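Local coordinates for protein possible galactose mutarotase (PDB 4RNL) that probably catalyses the interconversion of the alpha and beta anomers of galactose or a related aldose, at residues V22-L27 with R35-T40; D172-V177 with L326-S331; N244-G249 with Q310-S315. One frame throughout, in Å; residues are numbered along the deposited sequence.

Contact 1 (V22-L27 with R35-T40); sequences VDRWTL and RVRVLT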
loop_
_atom_site.group_PDB
_atom_site.type_symbol
_atom_site.label_atom_id
_atom_site.label_comp_id
_atom_site.label_asym_id
_atom_site.label_seq_id
_atom_site.Cartn_x
_atom_site.Cartn_y
_atom_site.Cartn_z
ATOM N N VAL A 22 3.179 -20.933 -3.072
ATOM C CA VAL A 22 2.744 -19.744 -2.352
ATOM C C VAL A 22 1.920 -20.191 -1.147
ATOM O O VAL A 22 1.096 -21.094 -1.263
ATOM C CB VAL A 22 1.880 -18.839 -3.268
ATOM C CG1 VAL A 22 1.306 -17.650 -2.485
ATOM C CG2 VAL A 22 2.699 -18.368 -4.470
ATOM N N ASP A 23 2.171 -19.581 0.009
ATOM C CA ASP A 23 1.415 -19.878 1.225
ATOM C C ASP A 23 0.495 -18.718 1.583
ATOM O O ASP A 23 0.768 -17.570 1.232
ATOM C CB ASP A 23 2.365 -20.116 2.404
ATOM C CG ASP A 23 2.982 -21.493 2.400
ATOM O OD1 ASP A 23 2.455 -22.404 1.721
ATOM O OD2 ASP A 23 3.999 -21.670 3.110
ATOM N N ARG A 24 -0.598 -19.022 2.281
ATOM C CA ARG A 24 -1.478 -17.984 2.827
ATOM C C ARG A 24 -1.436 -18.018 4.352
ATOM O O ARG A 24 -1.675 -19.058 4.963
ATOM C CB ARG A 24 -2.923 -18.142 2.330
ATOM C CG ARG A 24 -3.861 -17.051 2.866
ATOM C CD ARG A 24 -5.185 -16.998 2.127
ATOM N NE ARG A 24 -5.991 -18.201 2.339
ATOM C CZ ARG A 24 -7.251 -18.339 1.933
ATOM N NH1 ARG A 24 -7.848 -17.349 1.286
ATOM N NH2 ARG A 24 -7.914 -19.468 2.171
ATOM N N TRP A 25 -1.115 -16.885 4.964
ATOM C CA TRP A 25 -1.068 -16.791 6.420
ATOM C C TRP A 25 -2.326 -16.105 6.913
ATOM O O TRP A 25 -2.727 -15.065 6.377
ATOM C CB TRP A 25 0.165 -15.994 6.846
ATOM C CG TRP A 25 1.448 -16.755 6.643
ATOM C CD1 TRP A 25 2.101 -16.975 5.457
ATOM C CD2 TRP A 25 2.233 -17.397 7.657
ATOM N NE1 TRP A 25 3.248 -17.711 5.681
ATOM C CE2 TRP A 25 3.345 -17.986 7.018
ATOM C CE3 TRP A 25 2.093 -17.538 9.042
ATOM C CZ2 TRP A 25 4.317 -18.705 7.723
ATOM C CZ3 TRP A 25 3.062 -18.244 9.739
ATOM C CH2 TRP A 25 4.159 -18.820 9.078
ATOM N N THR A 26 -2.960 -16.690 7.926
ATOM C CA THR A 26 -4.192 -16.130 8.471
ATOM C C THR A 26 -3.944 -15.607 9.872
ATOM O O THR A 26 -3.459 -16.336 10.740
ATOM C CB THR A 26 -5.320 -17.168 8.525
ATOM O OG1 THR A 26 -5.627 -17.607 7.199
ATOM C CG2 THR A 26 -6.576 -16.556 9.131
ATOM N N LEU A 27 -4.253 -14.328 10.074
ATOM C CA LEU A 27 -4.152 -13.698 11.386
ATOM C C LEU A 27 -5.575 -13.458 11.862
ATOM O O LEU A 27 -6.362 -12.813 11.166
ATOM C CB LEU A 27 -3.405 -12.359 11.279
ATOM C CG LEU A 27 -1.875 -12.346 11.163
ATOM C CD1 LEU A 27 -1.345 -13.286 10.095
ATOM C CD2 LEU A 27 -1.376 -10.943 10.885
ATOM N N ARG A 35 -9.931 -10.480 10.905
ATOM C CA ARG A 35 -9.222 -11.573 10.254
ATOM C C ARG A 35 -8.519 -10.952 9.055
ATOM O O ARG A 35 -9.138 -10.234 8.251
ATOM C CB ARG A 35 -10.163 -12.713 9.824
ATOM C CG ARG A 35 -9.406 -13.868 9.154
ATOM C CD ARG A 35 -10.216 -15.153 9.089
ATOM N NE ARG A 35 -11.490 -14.965 8.404
ATOM C CZ ARG A 35 -12.532 -15.781 8.541
ATOM N NH1 ARG A 35 -12.439 -16.842 9.337
ATOM N NH2 ARG A 35 -13.660 -15.537 7.886
ATOM N N VAL A 36 -7.218 -11.182 8.978
ATOM C CA VAL A 36 -6.407 -10.687 7.880
ATOM C C VAL A 36 -5.674 -11.873 7.290
ATOM O O VAL A 36 -5.119 -12.690 8.026
ATOM C CB VAL A 36 -5.384 -9.639 8.376
ATOM C CG1 VAL A 36 -4.449 -9.221 7.237
ATOM C CG2 VAL A 36 -6.109 -8.412 8.959
ATOM N N ARG A 37 -5.685 -11.992 5.967
ATOM C CA ARG A 37 -4.920 -13.054 5.320
ATOM C C ARG A 37 -3.847 -12.441 4.431
ATOM O O ARG A 37 -4.124 -11.496 3.691
ATOM C CB ARG A 37 -5.842 -13.959 4.501
ATOM C CG ARG A 37 -6.932 -14.631 5.326
ATOM C CD ARG A 37 -7.705 -15.644 4.495
ATOM N NE ARG A 37 -8.781 -16.263 5.267
ATOM C CZ ARG A 37 -10.073 -16.017 5.077
ATOM N NH1 ARG A 37 -10.455 -15.171 4.126
ATOM N NH2 ARG A 37 -10.985 -16.620 5.829
ATOM N N VAL A 38 -2.636 -12.986 4.511
ATOM C CA VAL A 38 -1.470 -12.441 3.819
ATOM C C VAL A 38 -0.800 -13.547 3.002
ATOM O O VAL A 38 -0.597 -14.665 3.497
ATOM C CB VAL A 38 -0.442 -11.870 4.818
ATOM C CG1 VAL A 38 0.773 -11.317 4.084
ATOM C CG2 VAL A 38 -1.075 -10.768 5.683
ATOM N N LEU A 39 -0.472 -13.240 1.751
ATOM C CA LEU A 39 0.142 -14.231 0.860
ATOM C C LEU A 39 1.643 -14.036 0.800
ATOM O O LEU A 39 2.120 -12.902 0.851
ATOM C CB LEU A 39 -0.415 -14.095 -0.555
ATOM C CG LEU A 39 -1.929 -13.996 -0.726
ATOM C CD1 LEU A 39 -2.239 -13.903 -2.209
ATOM C CD2 LEU A 39 -2.641 -15.193 -0.088
ATOM N N THR A 40 2.398 -15.126 0.663
ATOM C CA THR A 40 3.845 -14.991 0.467
ATOM C C THR A 40 4.148 -14.449 -0.931
ATOM O O THR A 40 5.254 -13.972 -1.196
ATOM C CB THR A 40 4.601 -16.305 0.689
ATOM O OG1 THR A 40 4.094 -17.309 -0.201
ATOM C CG2 THR A 40 4.448 -16.774 2.127
HETATM O O HOH W 1 -7.995 -18.454 6.020
#
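The antiparallel hairpin of strands 21-28 and 35-39, second and third in a five-stranded sheet, sets Arg24 beside Leu39 and Arg37 on one face and puts Trp25, Leu27, Val36 and Val38 on the other. The axes of segments 22-27 and 35-39 approach to 4.5 Å, their directions 159° apart. Trp25 N reaches Val38 O at 2.7 Å in an almost straight bond (178° at the hydrogen), and Val38 N donates back to Trp25 O; Leu27 and Val36 exchange a similar pair. Where the second strand ends, a hydroxyl replaces a carbonyl: with chi1 at 58°, Thr40 OG1 lies between its backbone N and carbonyl carbon, where it accepts from Asp23 N at 3.0 Å, and Thr40 N donates to Asp23 O. Thr40 CG2 sits at the indole edge, 3.9 Å from Trp25 NE1. Across the strands, Arg24 CG lies 3.7 Å from Leu39 CD2. Arg37 CD lies over one face of the Arg24 guanidinium, toward its rim, 3.6 Å from Arg24 NH1. That NH1 also bonds Gln46 OE1, and Arg35 forms a salt bridge with Glu49. With Arg24 NH1 and Arg37 NE 4.2 Å apart, the like charges probably repel, which Glu49, a long, weak ion partner of Arg37, would partly offset.

Contact 2 (D172-V177 with L326-S331); sequences DAPTVV and LRPGES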
loop_
_atom_site.group_PDB
_atom_site.type_symbol
_atom_site.label_atom_id
_atom_site.label_comp_id
_atom_site.label_asym_id
_atom_site.label_seq_id
_atom_site.Cartn_x
_atom_site.Cartn_y
_atom_site.Cartn_z
ATOM N N ASP A 172 23.685 -3.008 0.834
ATOM C CA ASP A 172 25.149 -3.078 0.773
ATOM C C ASP A 172 25.767 -2.018 -0.147
ATOM O O ASP A 172 26.991 -1.947 -0.305
ATOM C CB ASP A 172 25.656 -4.497 0.436
ATOM C CG ASP A 172 25.333 -4.937 -0.987
ATOM O OD1 ASP A 172 24.778 -4.140 -1.776
ATOM O OD2 ASP A 172 25.655 -6.099 -1.324
ATOM N N ALA A 173 24.916 -1.191 -0.747
ATOM C CA ALA A 173 25.385 -0.076 -1.569
ATOM C C ALA A 173 24.288 0.980 -1.644
ATOM O O ALA A 173 23.116 0.639 -1.496
ATOM C CB ALA A 173 25.760 -0.567 -2.964
ATOM N N PRO A 174 24.658 2.256 -1.863
ATOM C CA PRO A 174 23.628 3.305 -1.923
ATOM C C PRO A 174 22.525 2.973 -2.922
ATOM O O PRO A 174 22.795 2.474 -4.022
ATOM C CB PRO A 174 24.410 4.543 -2.382
ATOM C CG PRO A 174 25.802 4.306 -1.859
ATOM C CD PRO A 174 26.023 2.813 -1.969
ATOM N N THR A 175 21.285 3.214 -2.512
ATOM C CA THR A 175 20.144 2.890 -3.335
ATOM C C THR A 175 19.002 3.814 -2.950
ATOM O O THR A 175 19.164 4.657 -2.072
ATOM C CB THR A 175 19.741 1.411 -3.148
ATOM O OG1 THR A 175 18.885 1.012 -4.224
ATOM C CG2 THR A 175 19.043 1.176 -1.800
ATOM N N VAL A 176 17.856 3.668 -3.611
ATOM C CA VAL A 176 16.647 4.347 -3.172
ATOM C C VAL A 176 15.629 3.282 -2.778
ATOM O O VAL A 176 15.608 2.190 -3.359
ATOM C CB VAL A 176 16.065 5.285 -4.250
ATOM C CG1 VAL A 176 17.040 6.412 -4.563
ATOM C CG2 VAL A 176 15.730 4.507 -5.522
ATOM N N VAL A 177 14.822 3.593 -1.761
ATOM C CA VAL A 177 13.839 2.659 -1.212
ATOM C C VAL A 177 12.589 3.438 -0.815
ATOM O O VAL A 177 12.679 4.501 -0.196
ATOM C CB VAL A 177 14.355 1.947 0.056
ATOM C CG1 VAL A 177 13.355 0.860 0.485
ATOM C CG2 VAL A 177 15.703 1.335 -0.170
ATOM N N LEU A 326 19.004 5.253 0.745
ATOM C CA LEU A 326 19.482 4.424 1.853
ATOM C C LEU A 326 20.937 4.054 1.574
ATOM O O LEU A 326 21.279 3.691 0.447
ATOM C CB LEU A 326 18.638 3.154 2.001
ATOM C CG LEU A 326 19.056 2.226 3.146
ATOM C CD1 LEU A 326 18.773 2.890 4.495
ATOM C CD2 LEU A 326 18.367 0.870 3.059
ATOM N N ARG A 327 21.789 4.159 2.594
ATOM C CA ARG A 327 23.214 3.885 2.441
ATOM C C ARG A 327 23.665 2.768 3.369
ATOM O O ARG A 327 23.001 2.496 4.364
ATOM C CB ARG A 327 24.018 5.157 2.704
ATOM C CG ARG A 327 23.794 6.210 1.652
ATOM C CD ARG A 327 24.603 7.467 1.913
ATOM N NE ARG A 327 24.207 8.495 0.956
ATOM C CZ ARG A 327 24.642 8.542 -0.298
ATOM N NH1 ARG A 327 25.507 7.636 -0.736
ATOM N NH2 ARG A 327 24.219 9.496 -1.113
ATOM N N PRO A 328 24.792 2.107 3.043
ATOM C CA PRO A 328 25.267 1.036 3.925
ATOM C C PRO A 328 25.486 1.535 5.349
ATOM O O PRO A 328 25.954 2.661 5.536
ATOM C CB PRO A 328 26.600 0.628 3.287
ATOM C CG PRO A 328 26.412 0.921 1.842
ATOM C CD PRO A 328 25.591 2.195 1.807
ATOM N N GLY A 329 25.123 0.723 6.336
ATOM C CA GLY A 329 25.268 1.129 7.721
ATOM C C GLY A 329 24.014 1.790 8.265
ATOM O O GLY A 329 23.873 1.953 9.478
ATOM N N GLU A 330 23.107 2.181 7.372
ATOM C CA GLU A 330 21.849 2.795 7.783
ATOM C C GLU A 330 20.735 1.761 7.865
ATOM O O GLU A 330 20.880 0.646 7.372
ATOM C CB GLU A 330 21.449 3.898 6.805
ATOM C CG GLU A 330 22.461 5.025 6.692
ATOM C CD GLU A 330 22.023 6.097 5.716
ATOM O OE1 GLU A 330 21.242 5.786 4.792
ATOM O OE2 GLU A 330 22.454 7.259 5.873
ATOM N N SER A 331 19.617 2.144 8.478
ATOM C CA SER A 331 18.471 1.248 8.633
ATOM C C SER A 331 17.205 1.958 8.186
ATOM O O SER A 331 16.835 2.994 8.741
ATOM C CB SER A 331 18.339 0.801 10.093
ATOM O OG SER A 331 17.111 0.134 10.322
#
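Thr175 and Leu326 exchange the two backbone hydrogen bonds that join the segments. Thr175 N donates to Leu326 O at 3.0 Å, the donor lying nearly along the C=O axis, with 154° at the hydrogen. The return bond from Leu326 N to Thr175 O is 2.9 Å long and straighter, 167°, although its donor is tilted 34° from the carbonyl plane. Leu326 O takes a second, weaker approach from a C-H group, Pro174 CA standing 3.4 Å away.

This antiparallel pair belongs to a two-stranded sheet of 175-176 with 325-326. It forms where strand 162-171 has just left the nine-stranded sheet and shortly before 332-342, its immediate neighbour there, enters, so the two adjoining strands are tied together again beyond their ends.

A type II turn from Arg327 to Glu330 makes the reversal, closed by the backbone bond from Glu330 N to Arg327 O. Inside it, Arg327 N donates to Glu330 OE1 at 2.8 Å, coming from above the carboxylate plane.

Apolar contacts flank the bonds. The rings of Pro174 and Pro328 cross at about a right angle, with Pro174 CD 3.9 Å from Pro328 CD, and Pro328 CG rests 3.6 Å from Asp172 C. Among the buried residues Val177 CG2 meets Leu326 CB at 4.1 Å; both side chains also touch Leu150 and Tyr332.

The polar ends have partners beyond the two segments. The Arg327 chain runs extended from CG to NE, and beyond it NH1 lies 3.5 Å from Pro174 CG, in an oblique approach, while the same NH1 forms a salt bridge with Asp97. Thr175 OG1 is bonded to Pro147 O and Arg84 NH1.

Contact 3 (N244-G249 with Q310-S315); sequences NFALDG and QHFPDS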
loop_
_atom_site.group_PDB
_atom_site.type_symbol
_atom_site.label_atom_id
_atom_site.label_comp_id
_atom_site.label_asym_id
_atom_site.label_seq_id
_atom_site.Cartn_x
_atom_site.Cartn_y
_atom_site.Cartn_z
ATOM N N ASN A 244 -0.682 12.369 -4.535
ATOM C CA ASN A 244 0.042 12.321 -3.278
ATOM C C ASN A 244 -0.279 13.548 -2.435
ATOM O O ASN A 244 -0.259 14.679 -2.933
ATOM C CB ASN A 244 1.556 12.277 -3.551
ATOM C CG ASN A 244 2.387 12.402 -2.281
ATOM O OD1 ASN A 244 2.549 11.433 -1.532
ATOM N ND2 ASN A 244 2.938 13.594 -2.045
ATOM N N PHE A 245 -0.567 13.316 -1.157
ATOM C CA PHE A 245 -0.736 14.392 -0.186
ATOM C C PHE A 245 0.516 14.516 0.687
ATOM O O PHE A 245 1.086 13.516 1.111
ATOM C CB PHE A 245 -1.985 14.127 0.672
ATOM C CG PHE A 245 -3.267 14.239 -0.102
ATOM C CD1 PHE A 245 -3.707 13.187 -0.899
ATOM C CD2 PHE A 245 -3.998 15.420 -0.085
ATOM C CE1 PHE A 245 -4.868 13.293 -1.644
ATOM C CE2 PHE A 245 -5.166 15.535 -0.827
ATOM C CZ PHE A 245 -5.599 14.482 -1.610
ATOM N N ALA A 246 0.949 15.751 0.935
ATOM C CA ALA A 246 2.058 16.010 1.846
ATOM C C ALA A 246 1.498 16.082 3.264
ATOM O O ALA A 246 0.882 17.075 3.658
ATOM C CB ALA A 246 2.758 17.324 1.467
ATOM N N LEU A 247 1.698 15.019 4.028
ATOM C CA LEU A 247 1.137 14.939 5.368
ATOM C C LEU A 247 1.766 15.967 6.287
ATOM O O LEU A 247 2.984 16.167 6.265
ATOM C CB LEU A 247 1.359 13.529 5.929
ATOM C CG LEU A 247 0.749 12.450 5.038
ATOM C CD1 LEU A 247 1.058 11.057 5.583
ATOM C CD2 LEU A 247 -0.754 12.663 4.938
ATOM N N ASP A 248 0.943 16.631 7.094
ATOM C CA ASP A 248 1.469 17.609 8.046
ATOM C C ASP A 248 2.461 16.941 9.000
ATOM O O ASP A 248 2.194 15.861 9.534
ATOM C CB ASP A 248 0.327 18.267 8.833
ATOM C CG ASP A 248 -0.644 19.023 7.928
ATOM O OD1 ASP A 248 -0.242 19.432 6.815
ATOM O OD2 ASP A 248 -1.806 19.214 8.335
ATOM N N GLY A 249 3.618 17.566 9.188
ATOM C CA GLY A 249 4.632 17.024 10.076
ATOM C C GLY A 249 5.705 16.234 9.353
ATOM O O GLY A 249 6.747 15.932 9.935
ATOM N N GLN A 310 3.697 6.685 1.949
ATOM C CA GLN A 310 4.855 6.626 1.069
ATOM C C GLN A 310 5.680 7.899 1.147
ATOM O O GLN A 310 5.253 8.899 1.732
ATOM C CB GLN A 310 4.347 6.460 -0.366
ATOM C CG GLN A 310 3.488 7.655 -0.801
ATOM C CD GLN A 310 3.133 7.625 -2.264
ATOM O OE1 GLN A 310 3.269 6.595 -2.922
ATOM N NE2 GLN A 310 2.682 8.768 -2.793
ATOM N N HIS A 311 6.877 7.860 0.571
ATOM C CA HIS A 311 7.567 9.098 0.213
ATOM C C HIS A 311 7.009 9.578 -1.134
ATOM O O HIS A 311 6.333 8.821 -1.834
ATOM C CB HIS A 311 9.084 8.887 0.166
ATOM C CG HIS A 311 9.748 8.986 1.509
ATOM N ND1 HIS A 311 9.302 8.289 2.613
ATOM C CD2 HIS A 311 10.825 9.694 1.919
ATOM C CE1 HIS A 311 10.073 8.570 3.648
ATOM N NE2 HIS A 311 11.005 9.422 3.255
ATOM N N PHE A 312 7.270 10.835 -1.484
ATOM C CA PHE A 312 6.605 11.479 -2.622
ATOM C C PHE A 312 7.010 10.868 -3.968
ATOM O O PHE A 312 8.145 10.407 -4.128
ATOM C CB PHE A 312 6.945 12.979 -2.667
ATOM C CG PHE A 312 6.543 13.761 -1.440
ATOM C CD1 PHE A 312 5.761 13.201 -0.433
ATOM C CD2 PHE A 312 6.951 15.083 -1.307
ATOM C CE1 PHE A 312 5.405 13.953 0.687
ATOM C CE2 PHE A 312 6.600 15.836 -0.199
ATOM C CZ PHE A 312 5.825 15.266 0.802
ATOM N N PRO A 313 6.086 10.874 -4.952
ATOM C CA PRO A 313 6.408 10.424 -6.315
ATOM C C PRO A 313 7.628 11.144 -6.868
ATOM O O PRO A 313 7.793 12.342 -6.618
ATOM C CB PRO A 313 5.167 10.832 -7.121
ATOM C CG PRO A 313 4.052 10.795 -6.113
ATOM C CD PRO A 313 4.668 11.262 -4.817
ATOM N N ASP A 314 8.466 10.408 -7.597
ATOM C CA ASP A 314 9.618 10.959 -8.311
ATOM C C ASP A 314 10.699 11.534 -7.392
ATOM O O ASP A 314 11.503 12.359 -7.819
ATOM C CB ASP A 314 9.191 12.010 -9.349
ATOM C CG ASP A 314 10.241 12.216 -10.430
ATOM O OD1 ASP A 314 10.938 11.229 -10.761
ATOM O OD2 ASP A 314 10.388 13.352 -10.942
ATOM N N SER A 315 10.726 11.099 -6.136
ATOM C CA SER A 315 11.745 11.607 -5.201
ATOM C C SER A 315 13.199 11.416 -5.646
ATOM O O SER A 315 14.037 12.297 -5.392
ATOM C CB SER A 315 11.531 11.045 -3.787
ATOM O OG SER A 315 10.281 11.480 -3.258
#
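Asn244, on strand 242-246 of the seven-stranded antiparallel sheet in this galactose mutarotase-like beta-sandwich, packs against Gln310, Phe312 and Pro313 where strand 305-310 runs out into a loop. Strand 278-282 lies between these two strands, so side chains make the connection: the nearest pair of CA atoms, those of Asn244 and Phe312, is 6.6 Å apart.

The tight part centres on the Asn244 amide. Its CB points toward the loop and CG stands anti to the backbone N (chi1 173°). OD1 accepts a hydrogen bond from Gln310 NE2 at 3.0 Å, 165° at the hydrogen. The donor leaves in the Gln310 amide plane but arrives tilted from the Asn244 carbonyl plane. Gln310 NE2 is also bonded to Gln280 OE1, and Asn244 ND2 to Thr208 OG1, which together fix the rotation of both buried amides. Asn244 ND2 meanwhile comes within 3.3 Å of Phe312 CD1, the amide and ring planes standing 59° apart. Pro313 CD closes in on Asn244 CB at 3.5 Å. An alanine here would keep CB against Pro313 but would probably leave Thr208 OG1 and Gln310 NE2 each short of a partner and open a gap beside the Phe312 ring.

Toward Ala246, which is partly exposed, the packing thins to a single side-chain touch, Ala246 CB to Phe312 CZ at 3.8 Å. Beyond it the chain leaves the loop, and Asp248 and Gly249 are exposed, with Asp248 OD1 bonded instead to Ser205 N. The Phe312 ring also forms an edge-to-face pair with that of Phe321. A type II turn from Phe312 to Ser315 carries the loop onward, marked by a weak backbone bond of 3.3 Å from Ser315 N to Phe312 O.

How the contacts relate
From the N terminus, contact 1 comes first and closes a short hairpin, with seven residues between its segments, inside the five-stranded sheet. It is complete long before contact 2 opens at 172-177. Contact 2 closes only at 326-331, after 148 intervening residues, and contact 3 (244-249 with 310-315) is nested within that loop, with 60 residues between its own two segments. Contact 2 ties the exit of strand 162-171 to the approach to strand 332-342, whereas contact 3 links strand 242-246 to the loop that follows strand 305-310. Contacts 2 and 3 come to about 6 Å between nearest atoms without touching; contact 1 stays about 17 Å from contact 2 between nearest atoms and lies across the chain's centre from contact 3.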